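Interleukin 22 (Danio rerio, PDB 4O6K) probably acts as a helical class II cytokine of the IL-10 family, signalling through cell-surface receptors as its human counterpart does. Local coordinates at residues D15-T20 and E129-Y134; D21-E26 and M71-I76. One frame throughout, in Å; residues are numbered along the deposited sequence.

Overall arrangement
Both contacts are made by helix 10-24, the first helix of this all-helical single-chain cytokine. Contact 1 sets its middle, residues 15-20, against the start of helix 130-140; contact 2 takes the next residues, 21-26, to the turn between helices 69-72 and 76-93. Along the chain the order is 15-20, 21-26, 71-76, 129-134, which places the second contact within the span that the first one bridges. Their centres lie about 10 Å apart, on the same side of the chain's centre. Met19 joins them, its CE packing on Ile76 CG1 at 3.4 Å. Helix 10-24 is thereby fastened to the last helix and to the turn at residues 73-76, near the middle of the sequence.

Contact 1. Residues D15-T20 and E129-Y134; sequences DLAAMT and ETNTLY
Leu16 and Asn131 bring the two helices closest, their CA atoms 5.2 Å apart. The segment axes approach to 9.2 Å, and their directions make an angle of 147°, a roughly antiparallel packing of the cytokine's first and last helices that joins the chain's two end regions; Thr20 comes nearest Glu129, just before helix 130-140. Leu16 carries the packing. One methyl, CD1, sits over a face of the Tyr134 ring, 3.6 Å from its centroid in a CH-pi contact displaced toward the CG side. The other, CD2, meets Thr130 CG2 at 3.7 Å. Asn131 holds CG anti to its backbone N (chi1 -166°), and that carbon comes up against Leu16 CB while OD1 lies near Ala17 CA. At the Thr20 end the contact turns polar. The Thr20 and Asn131 side chains cross at about a right angle, OG1 3.6 Å from Asn131 CB. Thr20 OG1 lies 3.0 Å from a water that accepts a weak hydrogen bond from Asn131 N, and is bonded to Gly128 O, its strongest polar partner; its single hydrogen must serve one at a time or be shared. Thr130 OG1 bonds back to Ile127 O. The Tyr134 hydroxyl reaches Pro6 O, and the ring meets Trp13 edge-to-face. Helix 76-93 adjoins the apolar side, with Val79 touching Leu16 and Leu83 touching Thr130 and Tyr134, while Tyr58 of helix 47-62 packs on Thr130.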
ATOM      1  N   ASP A  15       2.859   0.253 -13.407  1.00 15.02           N
ATOM      2  CA  ASP A  15       4.026   0.619 -12.612  1.00 16.20           C
ATOM      3  C   ASP A  15       4.133  -0.241 -11.358  1.00 19.14           C
ATOM      4  O   ASP A  15       5.223  -0.667 -10.979  1.00 18.36           O
ATOM      5  CB  ASP A  15       3.969   2.100 -12.227  1.00 16.29           C
ATOM      6  CG  ASP A  15       4.333   3.018 -13.377  1.00 21.11           C
ATOM      7  OD1 ASP A  15       4.895   2.525 -14.378  1.00 20.81           O
ATOM      8  OD2 ASP A  15       4.059   4.232 -13.278  1.00 24.47           O
ATOM      9  N   LEU A  16       2.994  -0.485 -10.718  1.00 16.71           N
ATOM     10  CA  LEU A  16       2.947  -1.320  -9.523  1.00 16.60           C
ATOM     11  C   LEU A  16       3.277  -2.774  -9.840  1.00 16.68           C
ATOM     12  O   LEU A  16       3.958  -3.448  -9.066  1.00 14.28           O
ATOM     13  CB  LEU A  16       1.574  -1.220  -8.861  1.00 14.91           C
ATOM     14  CG  LEU A  16       1.291   0.141  -8.227  1.00 15.59           C
ATOM     15  CD1 LEU A  16      -0.152   0.238  -7.799  1.00 16.14           C
ATOM     16  CD2 LEU A  16       2.215   0.372  -7.045  1.00 18.95           C
ATOM     17  N   ALA A  17       2.783  -3.252 -10.976  1.00 15.16           N
ATOM     18  CA  ALA A  17       3.104  -4.594 -11.449  1.00 15.43           C
ATOM     19  C   ALA A  17       4.594  -4.704 -11.751  1.00 15.86           C
ATOM     20  O   ALA A  17       5.224  -5.721 -11.461  1.00 14.13           O
ATOM     21  CB  ALA A  17       2.282  -4.939 -12.678  1.00 12.68           C
ATOM     22  N   ALA A  18       5.117  -3.687 -12.401  1.00 16.68           N
ATOM     23  CA  ALA A  18       6.532  -3.578 -12.669  1.00 19.86           C
ATOM     24  C   ALA A  18       7.319  -3.658 -11.344  1.00 19.74           C
ATOM     25  O   ALA A  18       8.225  -4.407 -11.238  1.00 20.97           O
ATOM     26  CB  ALA A  18       6.841  -2.316 -13.460  1.00 16.85           C
ATOM     27  N   MET A  19       6.910  -2.897 -10.350  1.00 17.70           N
ATOM     28  CA  MET A  19       7.571  -2.922  -9.075  1.00 20.54           C
ATOM     29  C   MET A  19       7.585  -4.313  -8.474  1.00 18.65           C
ATOM     30  O   MET A  19       8.582  -4.736  -8.030  1.00 22.56           O
ATOM     31  CB  MET A  19       6.954  -1.967  -8.064  1.00 24.09           C
ATOM     32  CG  MET A  19       7.384  -0.545  -8.151  1.00 29.66           C
ATOM     33  SD  MET A  19       6.844   0.229  -6.652  1.00 45.78           S
ATOM     34  CE  MET A  19       8.381   0.425  -5.919  1.00 27.43           C
ATOM     35  N   THR A  20       6.456  -4.981  -8.496  1.00 16.44           N
ATOM     36  CA  THR A  20       6.289  -6.318  -7.991  1.00 17.78           C
ATOM     37  C   THR A  20       7.199  -7.328  -8.649  1.00 20.80           C
ATOM     38  O   THR A  20       7.856  -8.050  -7.989  1.00 21.46           O
ATOM     39  CB  THR A  20       4.815  -6.783  -8.073  1.00 17.40           C
ATOM     40  OG1 THR A  20       4.014  -5.951  -7.255  1.00 20.69           O
ATOM     41  CG2 THR A  20       4.675  -8.154  -7.608  1.00 21.54           C
ATOM     42  N   GLU A 129       4.329  -5.996  -2.342  1.00 17.10           N
ATOM     43  CA  GLU A 129       2.951  -6.128  -1.890  1.00 20.83           C
ATOM     44  C   GLU A 129       2.122  -4.871  -2.147  1.00 15.66           C
ATOM     45  O   GLU A 129       0.923  -4.852  -1.879  1.00 12.56           O
ATOM     46  CB  GLU A 129       2.922  -6.469  -0.398  1.00 18.74           C
ATOM     47  CG  GLU A 129       3.597  -7.787  -0.051  1.00 23.56           C
ATOM     48  CD  GLU A 129       3.435  -8.159   1.410  1.00 21.03           C
ATOM     49  OE1 GLU A 129       2.461  -7.696   2.037  1.00 27.42           O
ATOM     50  OE2 GLU A 129       4.280  -8.914   1.933  1.00 27.09           O
ATOM     51  N   THR A 130       2.759  -3.830  -2.677  1.00 13.59           N
ATOM     52  CA  THR A 130       2.077  -2.561  -2.924  1.00 15.91           C
ATOM     53  C   THR A 130       0.914  -2.719  -3.902  1.00 16.68           C
ATOM     54  O   THR A 130      -0.140  -2.105  -3.732  1.00 13.03           O
ATOM     55  CB  THR A 130       3.044  -1.493  -3.471  1.00 15.03           C
ATOM     56  OG1 THR A 130       4.255  -1.502  -2.706  1.00 19.33           O
ATOM     57  CG2 THR A 130       2.412  -0.114  -3.395  1.00 12.60           C
ATOM     58  N   ASN A 131       1.121  -3.546  -4.922  1.00 14.70           N
ATOM     59  CA  ASN A 131       0.094  -3.829  -5.917  1.00 13.34           C
ATOM     60  C   ASN A 131      -1.162  -4.397  -5.258  1.00 12.95           C
ATOM     61  O   ASN A 131      -2.282  -4.039  -5.624  1.00 12.69           O
ATOM     62  CB  ASN A 131       0.634  -4.802  -6.970  1.00 16.12           C
ATOM     63  CG  ASN A 131      -0.245  -4.887  -8.207  1.00 18.02           C
ATOM     64  OD1 ASN A 131       0.082  -5.593  -9.160  1.00 30.09           O
ATOM     65  ND2 ASN A 131      -1.349  -4.148  -8.210  1.00 17.89           N
ATOM     66  N   THR A 132      -0.964  -5.288  -4.291  1.00 14.16           N
ATOM     67  CA  THR A 132      -2.065  -5.899  -3.551  1.00 14.58           C
ATOM     68  C   THR A 132      -2.822  -4.867  -2.710  1.00 13.67           C
ATOM     69  O   THR A 132      -4.051  -4.902  -2.620  1.00 14.04           O
ATOM     70  CB  THR A 132      -1.556  -7.033  -2.635  1.00 17.50           C
ATOM     71  OG1 THR A 132      -0.947  -8.056  -3.434  1.00 18.03           O
ATOM     72  CG2 THR A 132      -2.699  -7.639  -1.829  1.00 12.04           C
ATOM     73  N   LEU A 133      -2.080  -3.951  -2.096  1.00 11.59           N
ATOM     74  CA  LEU A 133      -2.675  -2.874  -1.308  1.00 12.99           C
ATOM     75  C   LEU A 133      -3.550  -1.986  -2.188  1.00 12.79           C
ATOM     76  O   LEU A 133      -4.631  -1.561  -1.782  1.00 12.50           O
ATOM     77  CB  LEU A 133      -1.585  -2.043  -0.628  1.00 11.98           C
ATOM     78  CG  LEU A 133      -2.023  -0.853   0.231  1.00 10.14           C
ATOM     79  CD1 LEU A 133      -3.002  -1.289   1.316  1.00  8.41           C
ATOM     80  CD2 LEU A 133      -0.811  -0.172   0.842  1.00  8.76           C
ATOM     81  N   TYR A 134      -3.066  -1.713  -3.396  1.00 12.54           N
ATOM     82  CA  TYR A 134      -3.791  -0.912  -4.377  1.00 13.53           C
ATOM     83  C   TYR A 134      -5.113  -1.575  -4.743  1.00 11.28           C
ATOM     84  O   TYR A 134      -6.132  -0.909  -4.924  1.00 14.31           O
ATOM     85  CB  TYR A 134      -2.936  -0.722  -5.630  1.00 11.53           C
ATOM     86  CG  TYR A 134      -3.147   0.586  -6.353  1.00 12.32           C
ATOM     87  CD1 TYR A 134      -2.821   1.794  -5.753  1.00 14.53           C
ATOM     88  CD2 TYR A 134      -3.641   0.611  -7.652  1.00 15.14           C
ATOM     89  CE1 TYR A 134      -3.000   2.991  -6.417  1.00 17.92           C
ATOM     90  CE2 TYR A 134      -3.819   1.805  -8.325  1.00 17.00           C
ATOM     91  CZ  TYR A 134      -3.497   2.991  -7.700  1.00 20.42           C
ATOM     92  OH  TYR A 134      -3.673   4.186  -8.360  1.00 25.33           O
TER
HETATM   93  O   HOH W   1       3.633  -3.206  -6.001  1.00 21.47           O

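Contact 2. Residues D21-E26 and M71-I76; sequences DTARNE and MKYPMI
Tyr73 slides its ring past Thr22, the two side chains running in opposite directions, so that CE1 comes to 3.4 Å from Thr22 CG2, an oblique approach. Further out, the phenol oxygen lies beside Ala23, 3.4 Å from its CB, and Ala23 N is near the ring plane at the edge. Tyr73 is the first residue to leave helical geometry after helix 69-72 and opens a type I beta turn, closed by Ile76 N bonding to Tyr73 O. Its CG lies anti to the carbonyl carbon (chi1 -56°), and the ring lies against Thr22 and Ala23. The hydroxyl bonds to Asn124 OD1 of helix 119-128, bringing in a third helix, and Met19 touches the ring. Lys72 CG lies 3.8 Å above one face of the same ring, offset toward the rim. The rest of the lysine extends past Thr22, CE 3.9 Å from CG2, then bends at its last torsion (chi4 55°) to meet Glu26 tip to tip. Lys72 NZ donates to Glu26 OE1 at 2.7 Å, standing above the carboxylate plane, 83° out of it, in a salt bridge. A water links Thr22 to the backbone: it lies 2.7 Å from OG1 and donates to Lys72 O, while OG1 also has a weak bond to Ala18 O. The contact therefore combines an apolar Thr22-Tyr73 contact, a water bridge to the end of helix 69-72, and a charge pair at exposed Glu26 that probably adds modest electrostatic attraction where helix 10-24 gives way to loop.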
ATOM      1  N   ASP A  21       7.252  -7.295  -9.959  1.00 15.39           N
ATOM      2  CA  ASP A  21       8.076  -8.206 -10.746  1.00 21.19           C
ATOM      3  C   ASP A  21       9.552  -8.055 -10.387  1.00 22.02           C
ATOM      4  O   ASP A  21      10.278  -9.043 -10.278  1.00 25.03           O
ATOM      5  CB  ASP A  21       7.875  -7.964 -12.243  1.00 18.23           C
ATOM      6  CG  ASP A  21       8.482  -9.061 -13.095  1.00 18.63           C
ATOM      7  OD1 ASP A  21       8.515 -10.220 -12.634  1.00 21.86           O
ATOM      8  OD2 ASP A  21       8.931  -8.763 -14.222  1.00 17.75           O
ATOM      9  N   THR A  22       9.991  -6.841 -10.162  1.00 23.84           N
ATOM     10  CA  THR A  22      11.363  -6.526  -9.802  1.00 25.88           C
ATOM     11  C   THR A  22      11.681  -7.026  -8.396  1.00 24.90           C
ATOM     12  O   THR A  22      12.561  -7.747  -8.211  1.00 27.67           O
ATOM     13  CB  THR A  22      11.639  -4.988  -9.909  1.00 21.01           C
ATOM     14  OG1 THR A  22      11.541  -4.567 -11.237  1.00 25.17           O
ATOM     15  CG2 THR A  22      12.954  -4.633  -9.419  1.00 24.81           C
ATOM     16  N   ALA A  23      10.906  -6.608  -7.418  1.00 27.48           N
ATOM     17  CA  ALA A  23      11.056  -7.010  -6.059  1.00 26.92           C
ATOM     18  C   ALA A  23      11.082  -8.510  -5.941  1.00 31.74           C
ATOM     19  O   ALA A  23      11.821  -9.012  -5.172  1.00 37.62           O
ATOM     20  CB  ALA A  23       9.936  -6.452  -5.222  1.00 25.36           C
ATOM     21  N   ARG A  24      10.260  -9.217  -6.691  1.00 30.32           N
ATOM     22  CA  ARG A  24      10.117 -10.636  -6.499  1.00 34.58           C
ATOM     23  C   ARG A  24      11.133 -11.477  -7.291  1.00 38.52           C
ATOM     24  O   ARG A  24      11.307 -12.649  -7.045  1.00 38.71           O
ATOM     25  CB  ARG A  24       8.673 -11.068  -6.702  1.00 33.38           C
ATOM     26  CG  ARG A  24       8.397 -11.663  -8.035  1.00 37.96           C
ATOM     27  CD  ARG A  24       7.010 -12.239  -8.139  1.00 43.87           C
ATOM     28  NE  ARG A  24       6.881 -12.883  -9.421  1.00 52.47           N
ATOM     29  CZ  ARG A  24       7.159 -14.150  -9.668  1.00 60.88           C
ATOM     30  NH1 ARG A  24       7.616 -14.981  -8.729  1.00 67.75           N
ATOM     31  NH2 ARG A  24       6.989 -14.589 -10.876  1.00 54.40           N
ATOM     32  N   ASN A  25      11.789 -10.841  -8.233  1.00 37.88           N
ATOM     33  CA  ASN A  25      12.956 -11.403  -8.865  1.00 38.83           C
ATOM     34  C   ASN A  25      14.211 -11.201  -8.019  1.00 43.72           C
ATOM     35  O   ASN A  25      15.260 -11.023  -8.565  1.00 52.57           O
ATOM     36  CB  ASN A  25      13.150 -10.774 -10.237  1.00 36.42           C
ATOM     37  CG  ASN A  25      14.012 -11.601 -11.140  1.00 36.83           C
ATOM     38  OD1 ASN A  25      13.745 -12.756 -11.356  1.00 38.67           O
ATOM     39  ND2 ASN A  25      15.037 -11.002 -11.682  1.00 38.25           N
ATOM     40  N   GLU A  26      14.088 -11.181  -6.695  1.00 45.93           N
ATOM     41  CA  GLU A  26      15.176 -11.079  -5.732  1.00 50.72           C
ATOM     42  C   GLU A  26      15.073 -12.179  -4.682  1.00 51.39           C
ATOM     43  O   GLU A  26      13.993 -12.712  -4.433  1.00 51.05           O
ATOM     44  CB  GLU A  26      15.165  -9.708  -5.058  1.00 48.88           C
ATOM     45  CG  GLU A  26      15.233  -8.545  -6.029  1.00 45.19           C
ATOM     46  CD  GLU A  26      16.654  -8.083  -6.279  1.00 53.60           C
ATOM     47  OE1 GLU A  26      17.095  -8.114  -7.447  1.00 50.53           O
ATOM     48  OE2 GLU A  26      17.321  -7.665  -5.310  1.00 56.86           O
ATOM     49  N   MET A  71      17.473   3.517  -8.250  1.00 37.68           N
ATOM     50  CA  MET A  71      18.185   2.763  -9.274  1.00 38.31           C
ATOM     51  C   MET A  71      17.453   1.461  -9.580  1.00 33.69           C
ATOM     52  O   MET A  71      17.179   1.148 -10.738  1.00 29.64           O
ATOM     53  CB  MET A  71      19.618   2.464  -8.823  1.00 38.94           C
ATOM     54  CG  MET A  71      20.588   3.626  -8.965  1.00 47.43           C
ATOM     55  SD  MET A  71      22.223   3.225  -8.313  1.00 59.02           S
ATOM     56  CE  MET A  71      22.590   1.720  -9.212  1.00 48.32           C
ATOM     57  N   LYS A  72      17.142   0.706  -8.531  1.00 34.73           N
ATOM     58  CA  LYS A  72      16.439  -0.565  -8.677  1.00 32.17           C
ATOM     59  C   LYS A  72      14.991  -0.409  -9.129  1.00 29.97           C
ATOM     60  O   LYS A  72      14.467  -1.244  -9.868  1.00 27.59           O
ATOM     61  CB  LYS A  72      16.468  -1.347  -7.366  1.00 31.72           C
ATOM     62  CG  LYS A  72      15.879  -2.731  -7.513  1.00 35.02           C
ATOM     63  CD  LYS A  72      15.974  -3.553  -6.252  1.00 35.37           C
ATOM     64  CE  LYS A  72      15.555  -4.970  -6.557  1.00 39.40           C
ATOM     65  NZ  LYS A  72      16.368  -5.521  -7.677  1.00 47.11           N
ATOM     66  N   TYR A  73      14.348   0.668  -8.693  1.00 31.91           N
ATOM     67  CA  TYR A  73      12.955   0.906  -9.035  1.00 28.25           C
ATOM     68  C   TYR A  73      12.815   2.292  -9.642  1.00 27.30           C
ATOM     69  O   TYR A  73      12.474   3.241  -8.944  1.00 26.61           O
ATOM     70  CB  TYR A  73      12.055   0.793  -7.801  1.00 27.96           C
ATOM     71  CG  TYR A  73      12.150  -0.519  -7.051  1.00 30.02           C
ATOM     72  CD1 TYR A  73      11.495  -1.658  -7.503  1.00 25.28           C
ATOM     73  CD2 TYR A  73      12.878  -0.606  -5.871  1.00 27.89           C
ATOM     74  CE1 TYR A  73      11.579  -2.852  -6.807  1.00 23.86           C
ATOM     75  CE2 TYR A  73      12.967  -1.791  -5.170  1.00 25.50           C
ATOM     76  CZ  TYR A  73      12.316  -2.911  -5.641  1.00 27.48           C
ATOM     77  OH  TYR A  73      12.405  -4.092  -4.940  1.00 28.83           O
ATOM     78  N   PRO A  74      13.091   2.416 -10.949  1.00 28.24           N
ATOM     79  CA  PRO A  74      13.024   3.717 -11.622  1.00 28.76           C
ATOM     80  C   PRO A  74      11.651   4.376 -11.506  1.00 24.46           C
ATOM     81  O   PRO A  74      11.546   5.596 -11.629  1.00 26.12           O
ATOM     82  CB  PRO A  74      13.333   3.370 -13.082  1.00 27.84           C
ATOM     83  CG  PRO A  74      14.142   2.121 -13.004  1.00 29.11           C
ATOM     84  CD  PRO A  74      13.553   1.351 -11.857  1.00 28.08           C
ATOM     85  N   MET A  75      10.616   3.576 -11.272  1.00 23.70           N
ATOM     86  CA  MET A  75       9.253   4.086 -11.195  1.00 21.85           C
ATOM     87  C   MET A  75       8.805   4.464  -9.779  1.00 23.87           C
ATOM     88  O   MET A  75       7.752   5.079  -9.613  1.00 22.61           O
ATOM     89  CB  MET A  75       8.280   3.054 -11.770  1.00 24.67           C
ATOM     90  CG  MET A  75       8.128   1.812 -10.911  1.00 23.54           C
ATOM     91  SD  MET A  75       9.607   0.780 -10.849  1.00 24.93           S
ATOM     92  CE  MET A  75       9.628   0.120 -12.513  1.00 26.61           C
ATOM     93  N   ILE A  76       9.594   4.103  -8.767  1.00 22.19           N
ATOM     94  CA  ILE A  76       9.155   4.230  -7.373  1.00 24.85           C
ATOM     95  C   ILE A  76       8.840   5.675  -6.976  1.00 22.11           C
ATOM     96  O   ILE A  76       7.963   5.918  -6.145  1.00 19.94           O
ATOM     97  CB  ILE A  76      10.205   3.646  -6.386  1.00 26.36           C
ATOM     98  CG1 ILE A  76       9.586   3.448  -4.999  1.00 25.36           C
ATOM     99  CG2 ILE A  76      11.447   4.526  -6.297  1.00 26.54           C
ATOM    100  CD1 ILE A  76      10.499   2.747  -4.018  1.00 24.20           C
TER
HETATM  101  O   HOH W   2      12.420  -2.005 -11.331  1.00 27.55           O